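Local coordinates for intracellular exo-alpha-(1->5)-L-arabinofuranosidase (Bifidobacterium longum, PDB 2Y2W), which catalyses the hydrolysis of terminal alpha-(1->5)-linked L-arabinofuranosyl residues from arabinans and also acts on wheat arabinoxylan, contributing to plant cell wall breakdown, at residues R93-L99 / A419-A425; L375-Y380 / N412-M418; W426-Y432 / N527-E533. One frame throughout, in Å; residues are numbered along the deposited sequence.

Interaction 1. Residues R93-L99 / A419-A425; sequences RQDVLDL and AEEHGPA
Arg93, at the N-cap position of helix 94-103, sends its guanidinium group into the loop 419-425, and Ala425 and Ala419 meet it and the first turn of the helix. NH1 of Arg93 donates to Glu420 O at 3.0 Å; the bond is bent, 141° at the hydrogen, and the donor stands above the carbonyl plane. The backbone N of Gly423 bonds to the same oxygen from the opposite face, within the type II turn Glu420-Gly423, and two donors therefore grip one carbonyl. A bend at chi3 (72°) in the Arg93 chain turns the guanidinium side-on to Asp95: NE donates to Asp95 OD1 at 3.1 Å and NH2 to OD2 at 3.0 Å, both partners lying near the guanidinium plane. This fork, with a further salt bridge from NH1 to Glu81, limits rotation of the group. Over one guanidinium face sits the methyl of Ala419, whose CB is 3.4 Å from Arg93 NH1 and also packs against Val96 CG2. Ala425 CB lies 3.9 Å from Leu99 CD1, one turn along the helix from Asp95, and also rests beside the Asp95 carboxylate. The two backbones are nearest at Val96 and Ala425, whose CA atoms are 6.2 Å apart. The contact thus joins helix 94-103, which lies between the first and second barrel strands, 65-67 and 107-110, to the hairpin of strands 417-419 and 425-427, which comes after the eighth, 402-408; Leu97, on the same helix, packs against helix 149-159.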
loop_
_atom_site.group_PDB
_atom_site.type_symbol
_atom_site.label_atom_id
_atom_site.label_comp_id
_atom_site.label_asym_id
_atom_site.label_seq_id
_atom_site.Cartn_x
_atom_site.Cartn_y
_atom_site.Cartn_z
ATOM N N ARG D 93 -23.627 -6.820 -30.720
ATOM C CA ARG D 93 -24.189 -6.258 -31.945
ATOM C C ARG D 93 -23.342 -6.643 -33.148
ATOM O O ARG D 93 -22.145 -6.352 -33.188
ATOM C CB ARG D 93 -24.292 -4.736 -31.845
ATOM C CG ARG D 93 -25.527 -4.242 -31.117
ATOM C CD ARG D 93 -25.543 -2.721 -30.992
ATOM N NE ARG D 93 -25.807 -2.053 -32.266
ATOM C CZ ARG D 93 -26.269 -0.810 -32.387
ATOM N NH1 ARG D 93 -26.539 -0.079 -31.311
ATOM N NH2 ARG D 93 -26.472 -0.298 -33.593
ATOM N N GLN D 94 -23.964 -7.300 -34.123
ATOM C CA GLN D 94 -23.253 -7.737 -35.324
ATOM C C GLN D 94 -22.939 -6.577 -36.259
ATOM O O GLN D 94 -21.889 -6.570 -36.899
ATOM C CB GLN D 94 -24.025 -8.838 -36.066
ATOM C CG GLN D 94 -23.201 -9.605 -37.113
ATOM C CD GLN D 94 -21.951 -10.265 -36.535
ATOM O OE1 GLN D 94 -22.028 -11.108 -35.640
ATOM N NE2 GLN D 94 -20.792 -9.883 -37.058
ATOM N N ASP D 95 -23.840 -5.599 -36.332
ATOM C CA ASP D 95 -23.623 -4.429 -37.185
ATOM C C ASP D 95 -22.385 -3.640 -36.754
ATOM O O ASP D 95 -21.660 -3.099 -37.593
ATOM C CB ASP D 95 -24.871 -3.532 -37.259
ATOM C CG ASP D 95 -25.345 -3.034 -35.893
ATOM O OD1 ASP D 95 -24.770 -3.427 -34.852
ATOM O OD2 ASP D 95 -26.310 -2.239 -35.866
ATOM N N VAL D 96 -22.149 -3.598 -35.444
ATOM C CA VAL D 96 -20.970 -2.954 -34.877
ATOM C C VAL D 96 -19.726 -3.785 -35.186
ATOM O O VAL D 96 -18.710 -3.242 -35.629
ATOM C CB VAL D 96 -21.137 -2.706 -33.352
ATOM C CG1 VAL D 96 -19.813 -2.326 -32.700
ATOM C CG2 VAL D 96 -22.176 -1.623 -33.112
ATOM N N LEU D 97 -19.824 -5.097 -34.970
ATOM C CA LEU D 97 -18.751 -6.036 -35.313
ATOM C C LEU D 97 -18.349 -5.964 -36.789
ATOM O O LEU D 97 -17.157 -6.001 -37.111
ATOM C CB LEU D 97 -19.146 -7.471 -34.955
ATOM C CG LEU D 97 -18.855 -7.995 -33.548
ATOM C CD1 LEU D 97 -19.648 -9.267 -33.283
ATOM C CD2 LEU D 97 -17.364 -8.238 -33.350
ATOM N N ASP D 98 -19.343 -5.861 -37.674
ATOM C CA ASP D 98 -19.108 -5.731 -39.113
ATOM C C ASP D 98 -18.280 -4.489 -39.441
ATOM O O ASP D 98 -17.381 -4.548 -40.282
ATOM C CB ASP D 98 -20.432 -5.705 -39.888
ATOM C CG ASP D 98 -21.122 -7.066 -39.936
ATOM O OD1 ASP D 98 -20.454 -8.106 -39.718
ATOM O OD2 ASP D 98 -22.344 -7.095 -40.198
ATOM N N LEU D 99 -18.581 -3.379 -38.770
ATOM C CA LEU D 99 -17.837 -2.131 -38.961
ATOM C C LEU D 99 -16.449 -2.144 -38.317
ATOM O O LEU D 99 -15.568 -1.394 -38.738
ATOM C CB LEU D 99 -18.643 -0.924 -38.466
ATOM C CG LEU D 99 -19.897 -0.530 -39.258
ATOM C CD1 LEU D 99 -20.581 0.659 -38.615
ATOM C CD2 LEU D 99 -19.571 -0.221 -40.713
ATOM N N ALA D 419 -23.221 4.013 -32.792
ATOM C CA ALA D 419 -24.298 3.026 -32.753
ATOM C C ALA D 419 -25.501 3.545 -31.966
ATOM O O ALA D 419 -25.389 3.854 -30.777
ATOM C CB ALA D 419 -23.791 1.716 -32.171
ATOM N N GLU D 420 -26.644 3.644 -32.642
ATOM C CA GLU D 420 -27.872 4.164 -32.032
ATOM C C GLU D 420 -28.721 3.083 -31.367
ATOM O O GLU D 420 -28.696 1.921 -31.776
ATOM C CB GLU D 420 -28.707 4.934 -33.060
ATOM C CG GLU D 420 -28.419 6.437 -33.112
ATOM C CD GLU D 420 -27.117 6.775 -33.819
ATOM O OE1 GLU D 420 -26.617 5.929 -34.589
ATOM O OE2 GLU D 420 -26.593 7.892 -33.607
ATOM N N GLU D 421 -29.473 3.490 -30.346
ATOM C CA GLU D 421 -30.337 2.591 -29.581
ATOM C C GLU D 421 -31.339 1.879 -30.486
ATOM O O GLU D 421 -32.109 2.526 -31.204
ATOM C CB GLU D 421 -31.097 3.362 -28.494
ATOM C CG GLU D 421 -30.226 4.102 -27.481
ATOM C CD GLU D 421 -31.012 5.105 -26.640
ATOM O OE1 GLU D 421 -32.261 5.021 -26.598
ATOM O OE2 GLU D 421 -30.376 5.985 -26.018
ATOM N N HIS D 422 -31.303 0.548 -30.450
ATOM C CA HIS D 422 -32.225 -0.314 -31.198
ATOM C C HIS D 422 -32.271 0.008 -32.701
ATOM O O HIS D 422 -33.241 -0.320 -33.395
ATOM C CB HIS D 422 -33.626 -0.251 -30.580
ATOM C CG HIS D 422 -34.335 -1.567 -30.552
ATOM N ND1 HIS D 422 -34.925 -2.119 -31.669
ATOM C CD2 HIS D 422 -34.556 -2.439 -29.539
ATOM C CE1 HIS D 422 -35.476 -3.276 -31.346
ATOM N NE2 HIS D 422 -35.267 -3.492 -30.059
ATOM N N GLY D 423 -31.211 0.646 -33.194
ATOM C CA GLY D 423 -31.156 1.102 -34.576
ATOM C C GLY D 423 -29.820 0.872 -35.253
ATOM O O GLY D 423 -29.080 -0.038 -34.874
ATOM N N PRO D 424 -29.494 1.710 -36.256
ATOM C CA PRO D 424 -28.342 1.475 -37.119
ATOM C C PRO D 424 -27.001 1.844 -36.485
ATOM O O PRO D 424 -26.954 2.547 -35.474
ATOM C CB PRO D 424 -28.621 2.392 -38.311
ATOM C CG PRO D 424 -29.358 3.538 -37.721
ATOM C CD PRO D 424 -30.172 2.980 -36.584
ATOM N N ALA D 425 -25.928 1.341 -37.086
ATOM C CA ALA D 425 -24.578 1.781 -36.779
ATOM C C ALA D 425 -24.005 2.415 -38.039
ATOM O O ALA D 425 -24.221 1.912 -39.146
ATOM C CB ALA D 425 -23.726 0.618 -36.327
#

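Interaction 2. Residues L375-Y380 / N412-M418; sequences LLEDIY and NVIAPIM
A single water bridges the two loops, bonded to three backbone atoms: it donates to Asp378 O at 2.8 Å and to Asn412 O at 2.9 Å, and accepts from Ala415 N at 3.0 Å. The one direct hydrogen bond between the segments runs from Ile414 N to Leu376 O, 2.9 Å long and nearly straight at 169°, in line with the carbonyl. Next to it Glu377 is the centre of an inverse gamma turn, and its CG rests 3.4 Å from Asn412 O. The carboxylate lies alongside the Asn412 side chain and is held by His374 and Arg73, while Met418 CE approaches OE1. With CG anti to the carbonyl carbon (chi1 -72°), Tyr380 presents its ring edge to the backbone of Ile414 and Ala415: CE2 is 3.5 Å from Ala415 O, close to the ring plane, and OH rests against Ile414 CB and bonds with Val343 O. With a smaller alanine in place of Tyr380, Val343 O would probably lose this partner and a gap would be likely to open beside Ile414. The side chain of Ile414 is about 4 Å from that of Tyr286, and that of Asp378 about 3 Å from Trp344, residues probably involved in substrate binding and recognition; the packed loops thus adjoin the likely active site. Segment 375-380 leads into helix 382-397, and segment 412-418 follows barrel strand 402-408 into strand 417-419, whose Ile417 packs on helices 94-103 and 431-440.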
loop_
_atom_site.group_PDB
_atom_site.type_symbol
_atom_site.label_atom_id
_atom_site.label_comp_id
_atom_site.label_asym_id
_atom_site.label_seq_id
_atom_site.Cartn_x
_atom_site.Cartn_y
_atom_site.Cartn_z
ATOM N N LEU D 375 -22.166 9.945 -23.067
ATOM C CA LEU D 375 -20.983 10.693 -22.643
ATOM C C LEU D 375 -19.917 10.687 -23.726
ATOM O O LEU D 375 -19.658 9.650 -24.341
ATOM C CB LEU D 375 -20.397 10.101 -21.357
ATOM C CG LEU D 375 -21.180 10.188 -20.042
ATOM C CD1 LEU D 375 -20.562 9.261 -19.005
ATOM C CD2 LEU D 375 -21.244 11.620 -19.513
ATOM N N LEU D 376 -19.305 11.851 -23.950
ATOM C CA LEU D 376 -18.194 12.008 -24.892
ATOM C C LEU D 376 -18.540 11.566 -26.317
ATOM O O LEU D 376 -17.693 11.013 -27.026
ATOM C CB LEU D 376 -16.947 11.261 -24.391
ATOM C CG LEU D 376 -15.980 11.932 -23.411
ATOM C CD1 LEU D 376 -16.614 12.210 -22.048
ATOM C CD2 LEU D 376 -14.742 11.062 -23.255
ATOM N N GLU D 377 -19.779 11.816 -26.734
ATOM C CA GLU D 377 -20.233 11.402 -28.062
ATOM C C GLU D 377 -20.016 12.497 -29.105
ATOM O O GLU D 377 -20.969 13.034 -29.672
ATOM C CB GLU D 377 -21.696 10.944 -28.022
ATOM C CG GLU D 377 -21.908 9.616 -27.301
ATOM C CD GLU D 377 -23.295 9.030 -27.515
ATOM O OE1 GLU D 377 -24.114 9.642 -28.240
ATOM O OE2 GLU D 377 -23.565 7.947 -26.951
ATOM N N ASP D 378 -18.747 12.815 -29.349
ATOM C CA ASP D 378 -18.373 13.869 -30.285
ATOM C C ASP D 378 -18.769 13.518 -31.713
ATOM O O ASP D 378 -18.552 12.392 -32.169
ATOM C CB ASP D 378 -16.869 14.153 -30.207
ATOM C CG ASP D 378 -16.476 14.901 -28.940
ATOM O OD1 ASP D 378 -17.361 15.474 -28.266
ATOM O OD2 ASP D 378 -15.266 14.922 -28.622
ATOM N N ILE D 379 -19.361 14.491 -32.400
ATOM C CA ILE D 379 -19.792 14.324 -33.784
ATOM C C ILE D 379 -18.736 14.973 -34.677
ATOM O O ILE D 379 -18.572 16.194 -34.677
ATOM C CB ILE D 379 -21.201 14.940 -34.032
ATOM C CG1 ILE D 379 -22.130 14.722 -32.825
ATOM C CG2 ILE D 379 -21.831 14.363 -35.287
ATOM C CD1 ILE D 379 -22.626 13.283 -32.633
ATOM N N TYR D 380 -18.015 14.140 -35.425
ATOM C CA TYR D 380 -16.781 14.561 -36.088
ATOM C C TYR D 380 -16.979 15.322 -37.391
ATOM O O TYR D 380 -17.751 14.914 -38.258
ATOM C CB TYR D 380 -15.853 13.367 -36.316
ATOM C CG TYR D 380 -15.199 12.839 -35.058
ATOM C CD1 TYR D 380 -14.324 13.634 -34.317
ATOM C CD2 TYR D 380 -15.440 11.541 -34.619
ATOM C CE1 TYR D 380 -13.718 13.153 -33.165
ATOM C CE2 TYR D 380 -14.835 11.049 -33.468
ATOM C CZ TYR D 380 -13.977 11.862 -32.748
ATOM O OH TYR D 380 -13.375 11.381 -31.613
ATOM N N ASN D 412 -19.203 4.780 -30.196
ATOM C CA ASN D 412 -19.983 5.842 -29.530
ATOM C C ASN D 412 -19.172 6.935 -28.832
ATOM O O ASN D 412 -19.417 8.125 -29.040
ATOM C CB ASN D 412 -21.038 5.259 -28.576
ATOM C CG ASN D 412 -22.221 4.651 -29.307
ATOM O OD1 ASN D 412 -22.503 4.990 -30.458
ATOM N ND2 ASN D 412 -22.929 3.754 -28.633
ATOM N N VAL D 413 -18.220 6.516 -28.004
ATOM C CA VAL D 413 -17.362 7.419 -27.253
ATOM C C VAL D 413 -16.185 7.818 -28.133
ATOM O O VAL D 413 -15.380 6.965 -28.515
ATOM C CB VAL D 413 -16.856 6.744 -25.953
ATOM C CG1 VAL D 413 -15.912 7.664 -25.190
ATOM C CG2 VAL D 413 -18.027 6.329 -25.073
ATOM N N ILE D 414 -16.090 9.113 -28.446
ATOM C CA ILE D 414 -15.072 9.645 -29.373
ATOM C C ILE D 414 -14.655 8.622 -30.442
ATOM O O ILE D 414 -13.491 8.225 -30.530
ATOM C CB ILE D 414 -13.835 10.248 -28.631
ATOM C CG1 ILE D 414 -13.386 9.362 -27.455
ATOM C CG2 ILE D 414 -14.141 11.673 -28.182
ATOM C CD1 ILE D 414 -12.048 9.749 -26.845
ATOM N N ALA D 415 -15.623 8.213 -31.258
ATOM C CA ALA D 415 -15.490 6.994 -32.053
ATOM C C ALA D 415 -15.748 7.160 -33.550
ATOM O O ALA D 415 -16.551 8.000 -33.950
ATOM C CB ALA D 415 -16.405 5.933 -31.492
ATOM N N PRO D 416 -15.067 6.344 -34.381
ATOM C CA PRO D 416 -15.354 6.283 -35.814
ATOM C C PRO D 416 -16.675 5.563 -36.088
ATOM O O PRO D 416 -17.317 5.804 -37.108
ATOM C CB PRO D 416 -14.180 5.477 -36.373
ATOM C CG PRO D 416 -13.692 4.667 -35.232
ATOM C CD PRO D 416 -13.926 5.483 -34.011
ATOM N N ILE D 417 -17.067 4.689 -35.165
ATOM C CA ILE D 417 -18.317 3.962 -35.262
ATOM C C ILE D 417 -19.290 4.499 -34.222
ATOM O O ILE D 417 -19.007 4.478 -33.021
ATOM C CB ILE D 417 -18.113 2.445 -35.035
ATOM C CG1 ILE D 417 -17.018 1.896 -35.958
ATOM C CG2 ILE D 417 -19.431 1.696 -35.231
ATOM C CD1 ILE D 417 -16.497 0.522 -35.557
ATOM N N MET D 418 -20.428 4.997 -34.695
ATOM C CA MET D 418 -21.521 5.400 -33.821
ATOM C C MET D 418 -22.641 4.380 -33.931
ATOM O O MET D 418 -22.970 3.937 -35.029
ATOM C CB MET D 418 -22.036 6.786 -34.203
ATOM C CG MET D 418 -21.188 7.951 -33.699
ATOM S SD MET D 418 -21.244 8.173 -31.907
ATOM C CE MET D 418 -22.954 8.642 -31.631
HETATM O O HOH W 1 -18.026 9.983 -30.772
#

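Interaction 3. Residues W426-Y432 / N527-E533; sequences WRQTTFY and NTAEAPE
The backbones approach at two points, with Trp426 CA 6.2 Å from Pro532 CA and Gln428 CA 5.9 Å from Asn527 CA, and no hydrogen bond joins the segments. Contact rests mainly on the Trp426 indole. With CG placed between the backbone N and the carbonyl carbon (chi1 53°), the ring lies against loop 527-533: the Thr528-Ala529 peptide passes over one face, and Ala529 N lies 3.7 Å from Trp426 CZ2. At the far end of the ring CH2 approaches Asn527 O at 3.2 Å, while the Asn527 amide plane stands 88° from the indole plane. Trp426 CB also packs on Pro532 CB at 3.7 Å. The loop that makes these contacts belongs to the C-terminal beta domain, between strands 512-518 and 538-539, whereas 426-432 leaves the small antiparallel hairpin 417-419/425-427 for helix 431-440 beside the parallel eight-stranded (beta/alpha)8 barrel; the contact therefore joins the two domains of the glycoside hydrolase family 51 fold. Asn527 reaches into the bend after the strand: its ND2 is 3.6 Å from Thr429 CG2 and meets the Tyr432 ring at its edge, while OD1 accepts from Val535 N. A long salt bridge, 3.9 Å between Arg427 NH1 and Glu533 OE2, is one of charges only, because the oxygen lies well out of the guanidinium plane; Arg427 has its stronger partner in Glu102. The Arg427 CG methylene sits over the centre of the Phe431 ring, 3.6 Å above its plane.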
loop_
_atom_site.group_PDB
_atom_site.type_symbol
_atom_site.label_atom_id
_atom_site.label_comp_id
_atom_site.label_asym_id
_atom_site.label_seq_id
_atom_site.Cartn_x
_atom_site.Cartn_y
_atom_site.Cartn_z
ATOM N N TRP D 426 -23.290 3.522 -37.873
ATOM C CA TRP D 426 -22.783 4.277 -39.017
ATOM C C TRP D 426 -21.351 4.767 -38.821
ATOM O O TRP D 426 -20.847 4.821 -37.694
ATOM C CB TRP D 426 -23.721 5.441 -39.364
ATOM C CG TRP D 426 -24.044 6.360 -38.213
ATOM C CD1 TRP D 426 -25.051 6.208 -37.303
ATOM C CD2 TRP D 426 -23.375 7.580 -37.866
ATOM N NE1 TRP D 426 -25.043 7.248 -36.405
ATOM C CE2 TRP D 426 -24.026 8.106 -36.730
ATOM C CE3 TRP D 426 -22.286 8.277 -38.404
ATOM C CZ2 TRP D 426 -23.626 9.300 -36.120
ATOM C CZ3 TRP D 426 -21.886 9.464 -37.796
ATOM C CH2 TRP D 426 -22.556 9.960 -36.663
ATOM N N ARG D 427 -20.708 5.117 -39.933
ATOM C CA ARG D 427 -19.316 5.553 -39.940
ATOM C C ARG D 427 -19.227 7.062 -39.786
ATOM O O ARG D 427 -19.930 7.807 -40.470
ATOM C CB ARG D 427 -18.634 5.144 -41.248
ATOM C CG ARG D 427 -18.728 3.668 -41.590
ATOM C CD ARG D 427 -18.558 3.452 -43.088
ATOM N NE ARG D 427 -18.815 2.067 -43.477
ATOM C CZ ARG D 427 -20.021 1.557 -43.721
ATOM N NH1 ARG D 427 -21.109 2.312 -43.616
ATOM N NH2 ARG D 427 -20.139 0.284 -44.070
ATOM N N GLN D 428 -18.359 7.506 -38.882
ATOM C CA GLN D 428 -18.047 8.921 -38.749
ATOM C C GLN D 428 -16.997 9.279 -39.786
ATOM O O GLN D 428 -16.464 8.398 -40.460
ATOM C CB GLN D 428 -17.544 9.247 -37.342
ATOM C CG GLN D 428 -18.596 9.088 -36.264
ATOM C CD GLN D 428 -18.612 10.246 -35.289
ATOM O OE1 GLN D 428 -18.803 11.396 -35.681
ATOM N NE2 GLN D 428 -18.426 9.947 -34.012
ATOM N N THR D 429 -16.696 10.566 -39.911
ATOM C CA THR D 429 -15.706 11.034 -40.880
ATOM C C THR D 429 -14.316 10.468 -40.590
ATOM O O THR D 429 -13.532 10.248 -41.513
ATOM C CB THR D 429 -15.639 12.576 -40.938
ATOM O OG1 THR D 429 -15.191 13.091 -39.677
ATOM C CG2 THR D 429 -17.006 13.163 -41.265
ATOM N N THR D 430 -14.028 10.227 -39.311
ATOM C CA THR D 430 -12.732 9.706 -38.867
ATOM C C THR D 430 -12.552 8.214 -39.149
ATOM O O THR D 430 -11.446 7.684 -39.021
ATOM C CB THR D 430 -12.513 9.945 -37.357
ATOM O OG1 THR D 430 -13.616 9.399 -36.624
ATOM C CG2 THR D 430 -12.393 11.431 -37.055
ATOM N N PHE D 431 -13.643 7.547 -39.522
ATOM C CA PHE D 431 -13.635 6.128 -39.893
ATOM C C PHE D 431 -12.788 5.857 -41.135
ATOM O O PHE D 431 -12.003 4.906 -41.169
ATOM C CB PHE D 431 -15.074 5.656 -40.135
ATOM C CG PHE D 431 -15.209 4.179 -40.375
ATOM C CD1 PHE D 431 -15.006 3.641 -41.643
ATOM C CD2 PHE D 431 -15.567 3.327 -39.335
ATOM C CE1 PHE D 431 -15.139 2.275 -41.868
ATOM C CE2 PHE D 431 -15.705 1.956 -39.550
ATOM C CZ PHE D 431 -15.490 1.430 -40.818
ATOM N N TYR D 432 -12.952 6.705 -42.145
ATOM C CA TYR D 432 -12.403 6.470 -43.481
ATOM C C TYR D 432 -10.874 6.579 -43.615
ATOM O O TYR D 432 -10.278 5.791 -44.349
ATOM C CB TYR D 432 -13.120 7.353 -44.513
ATOM C CG TYR D 432 -14.625 7.157 -44.542
ATOM C CD1 TYR D 432 -15.196 6.078 -45.220
ATOM C CD2 TYR D 432 -15.478 8.048 -43.888
ATOM C CE1 TYR D 432 -16.579 5.893 -45.249
ATOM C CE2 TYR D 432 -16.864 7.869 -43.908
ATOM C CZ TYR D 432 -17.406 6.790 -44.591
ATOM O OH TYR D 432 -18.774 6.607 -44.623
ATOM N N ASN D 527 -21.074 14.022 -40.489
ATOM C CA ASN D 527 -21.985 12.885 -40.588
ATOM C C ASN D 527 -22.826 12.768 -39.322
ATOM O O ASN D 527 -22.289 12.770 -38.214
ATOM C CB ASN D 527 -21.208 11.586 -40.823
ATOM C CG ASN D 527 -20.631 11.489 -42.223
ATOM O OD1 ASN D 527 -21.208 11.996 -43.184
ATOM N ND2 ASN D 527 -19.491 10.819 -42.344
ATOM N N THR D 528 -24.141 12.680 -39.491
ATOM C CA THR D 528 -25.068 12.601 -38.360
ATOM C C THR D 528 -25.934 11.346 -38.448
ATOM O O THR D 528 -25.974 10.690 -39.485
ATOM C CB THR D 528 -25.976 13.849 -38.275
ATOM O OG1 THR D 528 -26.697 14.007 -39.505
ATOM C CG2 THR D 528 -25.153 15.106 -38.001
ATOM N N ALA D 529 -26.627 11.019 -37.359
ATOM C CA ALA D 529 -27.523 9.861 -37.323
ATOM C C ALA D 529 -28.604 9.939 -38.402
ATOM O O ALA D 529 -29.082 8.913 -38.888
ATOM C CB ALA D 529 -28.158 9.722 -35.949
ATOM N N GLU D 530 -28.974 11.164 -38.771
ATOM C CA GLU D 530 -30.004 11.406 -39.774
ATOM C C GLU D 530 -29.452 11.242 -41.195
ATOM O O GLU D 530 -30.025 10.513 -42.007
ATOM C CB GLU D 530 -30.631 12.795 -39.581
ATOM C CG GLU D 530 -30.997 13.149 -38.127
ATOM C CD GLU D 530 -32.278 12.482 -37.628
ATOM O OE1 GLU D 530 -32.387 11.237 -37.693
ATOM O OE2 GLU D 530 -33.181 13.211 -37.160
ATOM N N ALA D 531 -28.342 11.921 -41.483
ATOM C CA ALA D 531 -27.651 11.793 -42.769
ATOM C C ALA D 531 -26.223 11.278 -42.550
ATOM O O ALA D 531 -25.282 12.069 -42.447
ATOM C CB ALA D 531 -27.649 13.125 -43.514
ATOM N N PRO D 532 -26.059 9.944 -42.480
ATOM C CA PRO D 532 -24.796 9.330 -42.059
ATOM C C PRO D 532 -23.697 9.280 -43.121
ATOM O O PRO D 532 -22.540 9.011 -42.787
ATOM C CB PRO D 532 -25.218 7.914 -41.667
ATOM C CG PRO D 532 -26.391 7.622 -42.528
ATOM C CD PRO D 532 -27.089 8.931 -42.781
ATOM N N GLU D 533 -24.045 9.530 -44.380
ATOM C CA GLU D 533 -23.077 9.409 -45.471
ATOM C C GLU D 533 -22.873 10.714 -46.250
ATOM O O GLU D 533 -22.515 10.691 -47.432
ATOM C CB GLU D 533 -23.456 8.252 -46.408
ATOM C CG GLU D 533 -23.501 6.885 -45.726
ATOM C CD GLU D 533 -23.192 5.732 -46.665
ATOM O OE1 GLU D 533 -23.818 5.646 -47.747
ATOM O OE2 GLU D 533 -22.315 4.910 -46.318
#

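In the fold
Interaction 2 is the buried contact, with its centre 13 Å from that of the chain, whereas interactions 1 and 3 lie about 20 Å out and are only partly buried. Chemistry follows position: near the likely active site, one direct backbone bond and a bridging water supply the polar links, amid side-chain packing; interaction 1 relies on a buried arginine clamped by charges, and interaction 3 on indole packing with only a long charge pair. The hairpin 417-419/425-427 is common to all three. Asn412 OD1 and Ala419 N, 2.6 Å apart, couple interactions 1 and 2; Pro416 O and Gln428 N, 2.7 Å apart, couple 2 and 3; and the Glu420 carboxylate reaches Trp426 NE1 between 1 and 3.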